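Local coordinates for mobilization protein A (Pseudomonas aeruginosa, PDB 2NS6) that nicks one plasmid DNA strand at the origin of transfer, as the relaxase of the relaxosome, to start conjugative transfer, at residues 45-50 / 103-108; 125-130 / 153-158; 73-78 / 119-124; 35-40 / 109-114. All coordinates share one frame; numbering follows the deposited sequence.

Interaction 1: 45-50 / 103-108. With MN (manganese (II) ion), chain C.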
# COMPACT_ATOMS: atom_id res chain seq x y z
N HIS A 45 -6.56 -6.61 -2.99
CA HIS A 45 -7.81 -6.19 -2.37
C HIS A 45 -8.61 -5.13 -3.11
O HIS A 45 -9.40 -4.42 -2.50
CB HIS A 45 -7.52 -5.68 -0.96
CG HIS A 45 -6.74 -6.64 -0.12
ND1 HIS A 45 -5.77 -6.23 0.77
CD2 HIS A 45 -6.76 -7.99 -0.06
CE1 HIS A 45 -5.22 -7.29 1.34
NE2 HIS A 45 -5.80 -8.37 0.85
N MET A 46 -8.41 -5.01 -4.42
CA MET A 46 -9.14 -4.02 -5.21
C MET A 46 -10.59 -4.42 -5.47
O MET A 46 -10.88 -5.56 -5.83
CB MET A 46 -8.44 -3.80 -6.56
CG MET A 46 -7.12 -3.08 -6.48
SD MET A 46 -7.27 -1.43 -5.76
CE MET A 46 -5.55 -1.02 -5.49
N PRO A 47 -11.53 -3.47 -5.29
CA PRO A 47 -12.95 -3.74 -5.51
C PRO A 47 -13.24 -3.98 -6.98
O PRO A 47 -12.47 -3.55 -7.86
CB PRO A 47 -13.64 -2.49 -4.96
CG PRO A 47 -12.62 -1.42 -5.16
CD PRO A 47 -11.33 -2.11 -4.77
N GLU A 48 -14.34 -4.67 -7.26
CA GLU A 48 -14.72 -5.01 -8.62
C GLU A 48 -14.72 -3.88 -9.65
O GLU A 48 -14.36 -4.11 -10.81
CB GLU A 48 -16.08 -5.71 -8.60
CG GLU A 48 -16.67 -6.06 -9.98
CD GLU A 48 -15.73 -6.89 -10.85
OE1 GLU A 48 -15.26 -7.96 -10.39
OE2 GLU A 48 -15.47 -6.47 -11.99
N PHE A 49 -15.09 -2.66 -9.27
CA PHE A 49 -15.11 -1.58 -10.25
C PHE A 49 -13.72 -1.22 -10.81
O PHE A 49 -13.61 -0.56 -11.83
CB PHE A 49 -15.78 -0.32 -9.66
CG PHE A 49 -14.89 0.49 -8.76
CD1 PHE A 49 -13.88 1.29 -9.28
CD2 PHE A 49 -15.07 0.46 -7.38
CE1 PHE A 49 -13.06 2.05 -8.45
CE2 PHE A 49 -14.26 1.22 -6.54
CZ PHE A 49 -13.25 2.01 -7.08
N VAL A 50 -12.67 -1.68 -10.13
CA VAL A 50 -11.29 -1.41 -10.55
C VAL A 50 -10.77 -2.38 -11.62
O VAL A 50 -10.68 -3.58 -11.37
CB VAL A 50 -10.33 -1.49 -9.32
CG1 VAL A 50 -8.88 -1.43 -9.77
CG2 VAL A 50 -10.63 -0.33 -8.36
N ARG A 103 -8.79 -6.48 4.39
CA ARG A 103 -8.70 -6.34 2.93
C ARG A 103 -8.69 -4.90 2.47
O ARG A 103 -9.57 -4.45 1.72
CB ARG A 103 -9.82 -7.11 2.25
CG ARG A 103 -9.61 -8.59 2.36
CD ARG A 103 -10.57 -9.34 1.49
NE ARG A 103 -10.28 -10.77 1.50
CZ ARG A 103 -11.22 -11.71 1.48
NH1 ARG A 103 -12.50 -11.35 1.46
NH2 ARG A 103 -10.87 -12.99 1.49
N LEU A 104 -7.67 -4.18 2.92
CA LEU A 104 -7.47 -2.78 2.56
C LEU A 104 -6.79 -2.75 1.20
O LEU A 104 -5.74 -3.37 1.00
CB LEU A 104 -6.58 -2.10 3.60
CG LEU A 104 -7.01 -2.22 5.07
CD1 LEU A 104 -5.95 -1.62 5.98
CD2 LEU A 104 -8.34 -1.52 5.27
N PRO A 105 -7.38 -2.04 0.22
CA PRO A 105 -6.73 -2.00 -1.09
C PRO A 105 -5.34 -1.39 -0.91
O PRO A 105 -5.14 -0.53 -0.05
CB PRO A 105 -7.65 -1.09 -1.90
CG PRO A 105 -9.02 -1.35 -1.28
CD PRO A 105 -8.69 -1.36 0.19
N TYR A 106 -4.38 -1.86 -1.70
CA TYR A 106 -3.03 -1.34 -1.61
C TYR A 106 -2.30 -1.54 -2.91
O TYR A 106 -2.73 -2.32 -3.76
CB TYR A 106 -2.25 -2.08 -0.50
CG TYR A 106 -1.81 -3.48 -0.88
CD1 TYR A 106 -0.63 -3.70 -1.60
CD2 TYR A 106 -2.59 -4.58 -0.56
CE1 TYR A 106 -0.25 -4.99 -1.99
CE2 TYR A 106 -2.23 -5.87 -0.95
CZ TYR A 106 -1.07 -6.07 -1.66
OH TYR A 106 -0.74 -7.34 -2.06
N THR A 107 -1.20 -0.81 -3.05
CA THR A 107 -0.33 -0.90 -4.21
C THR A 107 1.07 -0.76 -3.63
O THR A 107 1.33 0.12 -2.80
CB THR A 107 -0.57 0.24 -5.23
OG1 THR A 107 -1.87 0.08 -5.83
CG2 THR A 107 0.48 0.21 -6.33
N LEU A 108 1.97 -1.64 -4.03
CA LEU A 108 3.34 -1.58 -3.54
C LEU A 108 4.30 -1.73 -4.70
O LEU A 108 3.98 -2.32 -5.72
CB LEU A 108 3.60 -2.68 -2.51
CG LEU A 108 3.73 -4.13 -2.96
CD1 LEU A 108 5.17 -4.42 -3.37
CD2 LEU A 108 3.34 -5.06 -1.82
MN MN C . -5.57 -10.72 1.21
O HOH W 1 -6.42 -11.21 3.51
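His45 meets Arg103, Leu104 and Tyr106 through its imidazole, and here the contact is tight. The N-H at ND1 of His45 points to Leu104 O, 2.9 Å away; the oxygen lies in the plane of the imidazole, whereas ND1 stands well above the plane of the carbonyl group. Over the centre of one ring face sits Arg103 CA, 3.7 Å from the centroid of the His45 ring, in a CH-pi contact. Tyr106 turns the edge bearing CD2 and CE2 toward the His45 ring, an offset edge-to-face pair with planes 74° apart. The Tyr106 hydroxyl is held by Glu42. Histidine suits this place because, with the ND1 proton spent on Leu104, NE2 can offer its lone pair to a manganese ion at 2.4 Å.

At the backbone of His45, Pro105 CG packs 3.3 Å from His45 O. The Met46 chain bends at chi2 (-60°), which puts SD 3.9 Å from Pro105 CB, and its long unbranched end reaches on until CE lies near Tyr106 O. Packing is slacker where Pro47 CD faces Pro105 CG at 4.3 Å. On the solvent side, Arg103 crosses the imidazole at about a right angle, its side chain touching the ring through CB and CG, while the extended chain carries the guanidinium onward to an exposed position.

Gln96 on helix 84-99 joins His45 and water 1 at the manganese. The whole is a second manganese site at the end of the antiparallel sheet, distinct from the three-histidine site of the relaxase.

Interaction 2: 125-130 / 153-158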
# COMPACT_ATOMS: atom_id res chain seq x y z
N SER A 125 -4.90 2.07 1.29
CA SER A 125 -6.16 2.81 1.33
C SER A 125 -6.88 2.35 2.59
O SER A 125 -7.05 1.15 2.81
CB SER A 125 -7.01 2.47 0.11
OG SER A 125 -8.33 2.94 0.26
N GLU A 126 -7.29 3.30 3.42
CA GLU A 126 -7.97 2.97 4.66
C GLU A 126 -9.47 2.75 4.50
O GLU A 126 -10.28 3.33 5.22
CB GLU A 126 -7.71 4.06 5.70
CG GLU A 126 -6.28 4.04 6.23
CD GLU A 126 -5.89 5.35 6.88
OE1 GLU A 126 -5.43 5.33 8.03
OE2 GLU A 126 -6.05 6.39 6.21
N ARG A 127 -9.81 1.90 3.54
CA ARG A 127 -11.19 1.53 3.24
C ARG A 127 -11.26 0.02 3.30
O ARG A 127 -10.44 -0.67 2.71
CB ARG A 127 -11.59 2.00 1.83
CG ARG A 127 -11.64 3.51 1.68
CD ARG A 127 -12.96 4.07 2.22
NE ARG A 127 -12.99 5.53 2.24
CZ ARG A 127 -14.09 6.25 2.40
NH1 ARG A 127 -15.26 5.63 2.56
NH2 ARG A 127 -14.03 7.57 2.43
N ILE A 128 -12.24 -0.49 4.02
CA ILE A 128 -12.42 -1.92 4.20
C ILE A 128 -13.18 -2.55 3.04
O ILE A 128 -14.34 -2.22 2.79
CB ILE A 128 -13.17 -2.19 5.51
CG1 ILE A 128 -12.40 -1.58 6.68
CG2 ILE A 128 -13.38 -3.69 5.71
CD1 ILE A 128 -13.14 -1.57 7.99
N ASN A 129 -12.53 -3.47 2.33
CA ASN A 129 -13.23 -4.12 1.24
C ASN A 129 -14.05 -5.27 1.80
O ASN A 129 -13.51 -6.33 2.14
CB ASN A 129 -12.25 -4.66 0.19
CG ASN A 129 -12.96 -5.12 -1.06
OD1 ASN A 129 -14.16 -5.42 -1.04
ND2 ASN A 129 -12.24 -5.19 -2.17
N ASP A 130 -15.35 -5.05 1.91
CA ASP A 130 -16.27 -6.06 2.44
C ASP A 130 -16.83 -6.98 1.35
O ASP A 130 -17.72 -7.77 1.61
CB ASP A 130 -17.43 -5.38 3.17
CG ASP A 130 -18.06 -4.25 2.37
OD1 ASP A 130 -17.89 -4.23 1.14
OD2 ASP A 130 -18.73 -3.40 2.97
N ALA A 153 -17.54 2.36 1.20
CA ALA A 153 -16.84 1.33 1.95
C ALA A 153 -16.55 1.94 3.31
O ALA A 153 -16.32 3.15 3.41
CB ALA A 153 -15.54 0.95 1.25
N GLN A 154 -16.58 1.11 4.35
CA GLN A 154 -16.32 1.57 5.71
C GLN A 154 -14.84 1.90 5.87
O GLN A 154 -13.98 1.24 5.29
CB GLN A 154 -16.74 0.49 6.71
CG GLN A 154 -16.44 0.82 8.17
CD GLN A 154 -16.96 -0.23 9.15
OE1 GLN A 154 -16.90 -1.44 8.87
NE2 GLN A 154 -17.47 0.21 10.29
N LYS A 155 -14.56 2.95 6.64
CA LYS A 155 -13.18 3.35 6.89
C LYS A 155 -12.62 2.56 8.06
O LYS A 155 -13.37 2.10 8.92
CB LYS A 155 -13.12 4.85 7.22
CG LYS A 155 -13.30 5.79 6.03
CD LYS A 155 -13.48 7.23 6.52
CE LYS A 155 -13.44 8.26 5.38
NZ LYS A 155 -12.06 8.47 4.82
N THR A 156 -11.30 2.37 8.09
CA THR A 156 -10.70 1.66 9.21
C THR A 156 -9.87 2.62 10.05
O THR A 156 -9.30 3.58 9.53
CB THR A 156 -9.79 0.50 8.76
OG1 THR A 156 -9.26 -0.15 9.92
CG2 THR A 156 -8.65 1.01 7.89
N GLU A 157 -9.82 2.36 11.35
CA GLU A 157 -9.07 3.21 12.26
C GLU A 157 -7.78 2.51 12.69
O GLU A 157 -6.99 3.07 13.44
CB GLU A 157 -9.89 3.51 13.51
CG GLU A 157 -11.31 4.01 13.25
CD GLU A 157 -11.35 5.25 12.40
OE1 GLU A 157 -10.68 6.24 12.76
OE2 GLU A 157 -12.05 5.24 11.36
N ALA A 158 -7.57 1.29 12.20
CA ALA A 158 -6.40 0.50 12.58
C ALA A 158 -5.03 1.13 12.35
O ALA A 158 -4.06 0.76 13.02
CB ALA A 158 -6.46 -0.87 11.88
O HOH W 2 -6.63 3.77 9.78
O HOH W 3 -16.72 -1.70 4.13
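A single beta bridge, Arg127 with Lys155, ties together two loops of the relaxase domain: the one leaving strand 117-124 and the one leading to helix 164-181. A backbone bond lies at each end of it. Ile128 N donates to Gln154 O at 2.8 Å, almost straight at 178°, and Thr156 N donates more loosely to Glu126 O at 3.2 Å.

At the bridge itself, the side chains of Arg127 and Lys155 lie against each other. The methylene CG of Lys155 stands 3.7 Å above the centre of the Arg127 guanidinium plane, and its CE follows over the same group. The Arg127 chain bends at chi2 (-81°); farther along, NH1 reaches Ala153 O at 2.8 Å, a bond lying in the carbonyl plane, and also bonds Lys141 O. At the next residue, Ile128 CG1 packs 3.9 Å from Thr156 CB, the two side chains crossing at about a right angle, while Ile128 lies alongside Gln154. A beta-branched threonine serves twice here: its carbon atoms meet Ile128 and Glu126, while OG1 accepts from Ala158 N in an ST turn and also bonds Glu102. Water 2 donates to both Glu126 OE1 and Thr156 O; water 3 donates to Ile128 O and accepts from Gln154 N.

Two donors of like charge, Arg127 NH2 and Lys155 NZ, come within 3.2 Å. The Glu64 carboxylate, just past the end of helix 53-63, is salt-bridged to Lys155 and in a long, weak ion pair with Arg127; it probably offsets part of the repulsion, consistent with the two cationic groups lying so close.

Interaction 3: 73-78 / 119-124. With MN (manganese (II) ion), chain B.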
# COMPACT_ATOMS: atom_id res chain seq x y z
N GLU A 73 1.10 6.03 3.26
CA GLU A 73 2.30 5.59 2.57
C GLU A 73 3.33 5.06 3.56
O GLU A 73 3.70 5.74 4.51
CB GLU A 73 2.90 6.75 1.79
CG GLU A 73 4.27 6.48 1.20
CD GLU A 73 4.71 7.58 0.25
OE1 GLU A 73 4.67 8.76 0.66
OE2 GLU A 73 5.07 7.26 -0.90
N VAL A 74 3.80 3.85 3.31
CA VAL A 74 4.80 3.24 4.18
C VAL A 74 6.05 2.96 3.35
O VAL A 74 5.95 2.54 2.19
CB VAL A 74 4.28 1.92 4.78
CG1 VAL A 74 5.32 1.35 5.75
CG2 VAL A 74 2.97 2.15 5.51
N GLU A 75 7.22 3.19 3.93
CA GLU A 75 8.49 2.95 3.24
C GLU A 75 9.44 2.16 4.13
O GLU A 75 9.65 2.51 5.29
CB GLU A 75 9.17 4.26 2.84
CG GLU A 75 10.29 4.05 1.83
CD GLU A 75 10.94 5.35 1.37
OE1 GLU A 75 10.21 6.35 1.18
OE2 GLU A 75 12.17 5.36 1.18
N PHE A 76 10.01 1.09 3.58
CA PHE A 76 10.94 0.27 4.35
C PHE A 76 12.07 -0.29 3.50
O PHE A 76 11.87 -0.67 2.35
CB PHE A 76 10.18 -0.87 5.05
CG PHE A 76 9.18 -1.58 4.18
CD1 PHE A 76 7.95 -1.00 3.87
CD2 PHE A 76 9.48 -2.83 3.64
CE1 PHE A 76 7.03 -1.66 3.06
CE2 PHE A 76 8.56 -3.50 2.83
CZ PHE A 76 7.34 -2.91 2.53
N ALA A 77 13.27 -0.32 4.07
CA ALA A 77 14.44 -0.84 3.37
C ALA A 77 14.36 -2.36 3.32
O ALA A 77 13.81 -2.99 4.22
CB ALA A 77 15.72 -0.40 4.09
N LEU A 78 14.91 -2.94 2.26
CA LEU A 78 14.92 -4.40 2.07
C LEU A 78 16.34 -4.96 2.28
O LEU A 78 17.32 -4.33 1.90
CB LEU A 78 14.43 -4.75 0.66
CG LEU A 78 12.96 -4.45 0.33
CD1 LEU A 78 12.73 -4.59 -1.16
CD2 LEU A 78 12.06 -5.41 1.11
N HIS A 119 14.55 -0.82 -1.67
CA HIS A 119 13.49 -0.43 -0.73
C HIS A 119 12.10 -0.63 -1.33
O HIS A 119 11.94 -0.80 -2.54
CB HIS A 119 13.68 1.03 -0.29
CG HIS A 119 13.79 2.00 -1.43
ND1 HIS A 119 14.92 2.11 -2.20
CD2 HIS A 119 12.90 2.88 -1.94
CE1 HIS A 119 14.73 3.02 -3.14
NE2 HIS A 119 13.51 3.50 -3.00
N CYS A 120 11.09 -0.58 -0.46
CA CYS A 120 9.71 -0.78 -0.88
C CYS A 120 8.77 0.37 -0.53
O CYS A 120 8.77 0.85 0.60
CB CYS A 120 9.19 -2.08 -0.26
SG CYS A 120 7.47 -2.45 -0.68
N HIS A 121 7.98 0.82 -1.50
CA HIS A 121 7.01 1.89 -1.26
C HIS A 121 5.66 1.18 -1.22
O HIS A 121 5.35 0.39 -2.11
CB HIS A 121 7.03 2.92 -2.39
CG HIS A 121 8.25 3.78 -2.42
ND1 HIS A 121 8.34 4.97 -1.74
CD2 HIS A 121 9.45 3.61 -3.04
CE1 HIS A 121 9.53 5.51 -1.95
NE2 HIS A 121 10.22 4.70 -2.73
N LEU A 122 4.86 1.44 -0.20
CA LEU A 122 3.57 0.78 -0.10
C LEU A 122 2.48 1.76 0.32
O LEU A 122 2.56 2.37 1.38
CB LEU A 122 3.68 -0.38 0.90
CG LEU A 122 2.52 -1.31 1.29
CD1 LEU A 122 1.94 -0.83 2.58
CD2 LEU A 122 1.47 -1.43 0.21
N MET A 123 1.48 1.93 -0.54
CA MET A 123 0.39 2.83 -0.21
C MET A 123 -0.83 2.00 0.12
O MET A 123 -1.21 1.09 -0.61
CB MET A 123 0.13 3.84 -1.33
CG MET A 123 0.23 3.32 -2.74
SD MET A 123 0.47 4.65 -4.00
CE MET A 123 -1.16 5.48 -3.99
N ILE A 124 -1.42 2.32 1.27
CA ILE A 124 -2.59 1.62 1.78
C ILE A 124 -3.80 2.52 1.88
O ILE A 124 -3.74 3.60 2.48
CB ILE A 124 -2.32 1.10 3.19
CG1 ILE A 124 -0.98 0.36 3.21
CG2 ILE A 124 -3.45 0.20 3.64
CD1 ILE A 124 -0.63 -0.20 4.56
MN MN B . 12.10 4.81 -4.20
O HOH W 4 14.04 5.12 -5.53
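Strand 73-77 pairs antiparallel with strand 119-124 near the middle of the five-stranded sheet, joining Glu73, Glu75 and Ala77 to Met123, His121 and His119 on one face and Val74 and Phe76 to Leu122 and Cys120 on the other. Four backbone bonds knit the pair: Val74 and Leu122 exchange two, the shorter being Val74 N to Leu122 O at 2.7 Å, and Phe76 and Cys120 exchange two more.

On the apolar face, Phe76 takes the crowded position between its backbone N and carbonyl carbon (chi1 45°), and its ring tips over the neighbouring strand. Cys120 CB lies over that ring, displaced toward the rim and 3.7 Å from the centroid of Phe76, while Cys120 SG approaches obliquely, a sulfur-aromatic contact. A small residue is apt here, since the ring passes so close to it. Leu122 CB meets the ring edge at Phe76 CE1, 4.2 Å away. Phe94 and Trp172 add further rings around Phe76.

The other face carries the metal. His119 NE2 binds manganese at 2.3 Å and His121 NE2 at 2.4 Å, with water 4 and His111 as further ligands. Asn117 O accepts from His119 ND1, which together with the metal bond helps to set the ring's rotation. Glu75 runs alongside His121, its CG over a face and OE1 3.3 Å from His121 CE1.

His119-Cys120-His121 matches the histidine-hydrophobic-histidine pattern of Rep-type nucleases. Alternation along a strand thus sends two nitrogen ligands to the metal and the residue between them into the core, with Tyr24, the probable nucleophile, about 6 Å from the His121 side chain.

Interaction 4: 35-40 / 109-114. With MN (manganese (II) ion), chain B.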
# COMPACT_ATOMS: atom_id res chain seq x y z
N MET A 35 11.46 2.89 -16.23
CA MET A 35 11.08 1.86 -15.26
C MET A 35 12.23 1.06 -14.65
O MET A 35 12.01 0.21 -13.79
CB MET A 35 10.12 0.87 -15.92
CG MET A 35 8.92 1.50 -16.59
SD MET A 35 7.79 0.24 -17.19
CE MET A 35 6.82 -0.02 -15.72
N ASP A 36 13.46 1.34 -15.08
CA ASP A 36 14.59 0.60 -14.54
C ASP A 36 14.70 0.64 -13.02
O ASP A 36 15.23 -0.29 -12.42
CB ASP A 36 15.88 1.08 -15.21
CG ASP A 36 16.17 0.29 -16.48
OD1 ASP A 36 15.20 -0.17 -17.11
OD2 ASP A 36 17.36 0.13 -16.84
N GLU A 37 14.18 1.69 -12.41
CA GLU A 37 14.22 1.80 -10.96
C GLU A 37 13.24 0.81 -10.29
O GLU A 37 13.42 0.45 -9.12
CB GLU A 37 13.92 3.23 -10.55
CG GLU A 37 13.81 3.46 -9.05
CD GLU A 37 15.12 3.24 -8.33
OE1 GLU A 37 15.13 3.30 -7.08
OE2 GLU A 37 16.14 3.02 -9.01
N VAL A 38 12.22 0.36 -11.02
CA VAL A 38 11.22 -0.57 -10.47
C VAL A 38 11.53 -2.04 -10.74
O VAL A 38 11.56 -2.47 -11.89
CB VAL A 38 9.80 -0.28 -11.01
CG1 VAL A 38 8.79 -1.19 -10.29
CG2 VAL A 38 9.45 1.17 -10.78
N LEU A 39 11.73 -2.79 -9.67
CA LEU A 39 12.05 -4.22 -9.73
C LEU A 39 10.81 -5.10 -9.58
O LEU A 39 10.82 -6.26 -10.00
CB LEU A 39 13.04 -4.55 -8.62
CG LEU A 39 14.57 -4.50 -8.88
CD1 LEU A 39 14.95 -3.38 -9.81
CD2 LEU A 39 15.27 -4.36 -7.53
N HIS A 40 9.76 -4.55 -8.97
CA HIS A 40 8.53 -5.29 -8.74
C HIS A 40 7.40 -4.37 -8.33
O HIS A 40 7.62 -3.37 -7.66
CB HIS A 40 8.73 -6.32 -7.63
CG HIS A 40 7.48 -7.07 -7.28
ND1 HIS A 40 6.85 -7.92 -8.16
CD2 HIS A 40 6.75 -7.11 -6.14
CE1 HIS A 40 5.79 -8.46 -7.58
NE2 HIS A 40 5.71 -7.98 -6.35
N ALA A 109 5.49 -1.19 -4.53
CA ALA A 109 6.49 -1.30 -5.56
C ALA A 109 7.83 -1.45 -4.86
O ALA A 109 8.05 -0.89 -3.78
CB ALA A 109 6.46 -0.04 -6.43
N ILE A 110 8.72 -2.23 -5.46
CA ILE A 110 10.07 -2.43 -4.92
C ILE A 110 11.00 -1.63 -5.82
O ILE A 110 10.91 -1.71 -7.04
CB ILE A 110 10.49 -3.94 -4.96
CG1 ILE A 110 9.75 -4.72 -3.87
CG2 ILE A 110 12.01 -4.06 -4.78
CD1 ILE A 110 9.96 -6.24 -3.92
N HIS A 111 11.89 -0.85 -5.22
CA HIS A 111 12.83 -0.02 -5.97
C HIS A 111 14.30 -0.43 -5.80
O HIS A 111 14.70 -0.94 -4.75
CB HIS A 111 12.69 1.45 -5.57
CG HIS A 111 11.48 2.12 -6.15
ND1 HIS A 111 11.14 3.42 -5.86
CD2 HIS A 111 10.55 1.67 -7.03
CE1 HIS A 111 10.05 3.75 -6.53
NE2 HIS A 111 9.68 2.70 -7.25
N ALA A 112 15.10 -0.20 -6.84
CA ALA A 112 16.52 -0.51 -6.79
C ALA A 112 17.31 0.73 -6.42
O ALA A 112 18.00 1.30 -7.27
CB ALA A 112 16.99 -1.04 -8.14
N GLY A 113 17.22 1.17 -5.17
CA GLY A 113 17.96 2.36 -4.76
C GLY A 113 19.43 2.16 -5.07
O GLY A 113 20.18 1.59 -4.26
N GLY A 114 19.85 2.62 -6.24
CA GLY A 114 21.23 2.45 -6.66
C GLY A 114 21.44 0.97 -6.93
O GLY A 114 21.38 0.51 -8.08
MN MN B . 12.10 4.81 -4.20
O HOH W 4 14.04 5.12 -5.53
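His40 O is gripped by two groups of strand 109-113: Ile110 N donates to it at 2.7 Å, and Ala109 CA brings a C-H to 3.2 Å from the same oxygen. One residue earlier, Leu39 N donates to Ile110 O at 3.0 Å, so Ile110 bonds two successive residues. This is a beta bulge, and it shifts the register between the Val38-His111 and His40-Ile110 pairs. Beyond it, Glu37 O accepts from Ala112 N.

Glu37 acts through its side chain as well. CG lies over one face of the His111 ring, offset toward the rim and 4.1 Å from the centroid. The bend at chi2 (66°) turns CD aside, and OE1 then accepts a hydrogen bond of 2.6 Å from water 4. That water is bound to the same manganese as His111 ND1, making Glu37 a second-shell residue that helps to position a metal ligand. His111 bonds Ile25 O through NE2, which leaves ND1 as the ligand nitrogen, 2.4 Å from the manganese. Apolar contacts accompany the bulge: Leu39 CD1 packs 3.5 Å from Ala112 CB, small enough to accept the branched leucine, and His40 CB meets Ile110 CD1.

Leu39, His40 and Ile110 rest on Leu84, Lys88 and Ala91 of helix 84-99, while strand 117-124 flanks strand 106-113 and supplies His119 and His121; strand 38-44 is one of the two edge strands of the sheet within this chain.

In the fold
From the N terminus, interaction 4 opens first at 35-40 and interaction 1 at 45-50, on strand 38-44 and the loop after it. Segment 73-78 then opens interaction 3. Strand 106-113 closes interaction 1 and then interaction 4, so interaction 1 is nested inside interaction 4. Interaction 3 closes only at 119-124 and therefore crosses both. Backbone bonds between strands 106-113 and 117-124 unite these three contacts in one sheet, and interactions 3 and 4 share a manganese and water 4. Interaction 2 follows in series; it touches interaction 1 and ties the loop leaving strand 117-124 to the loop before helix 164-181, its centre about 29 Å from that of interaction 4.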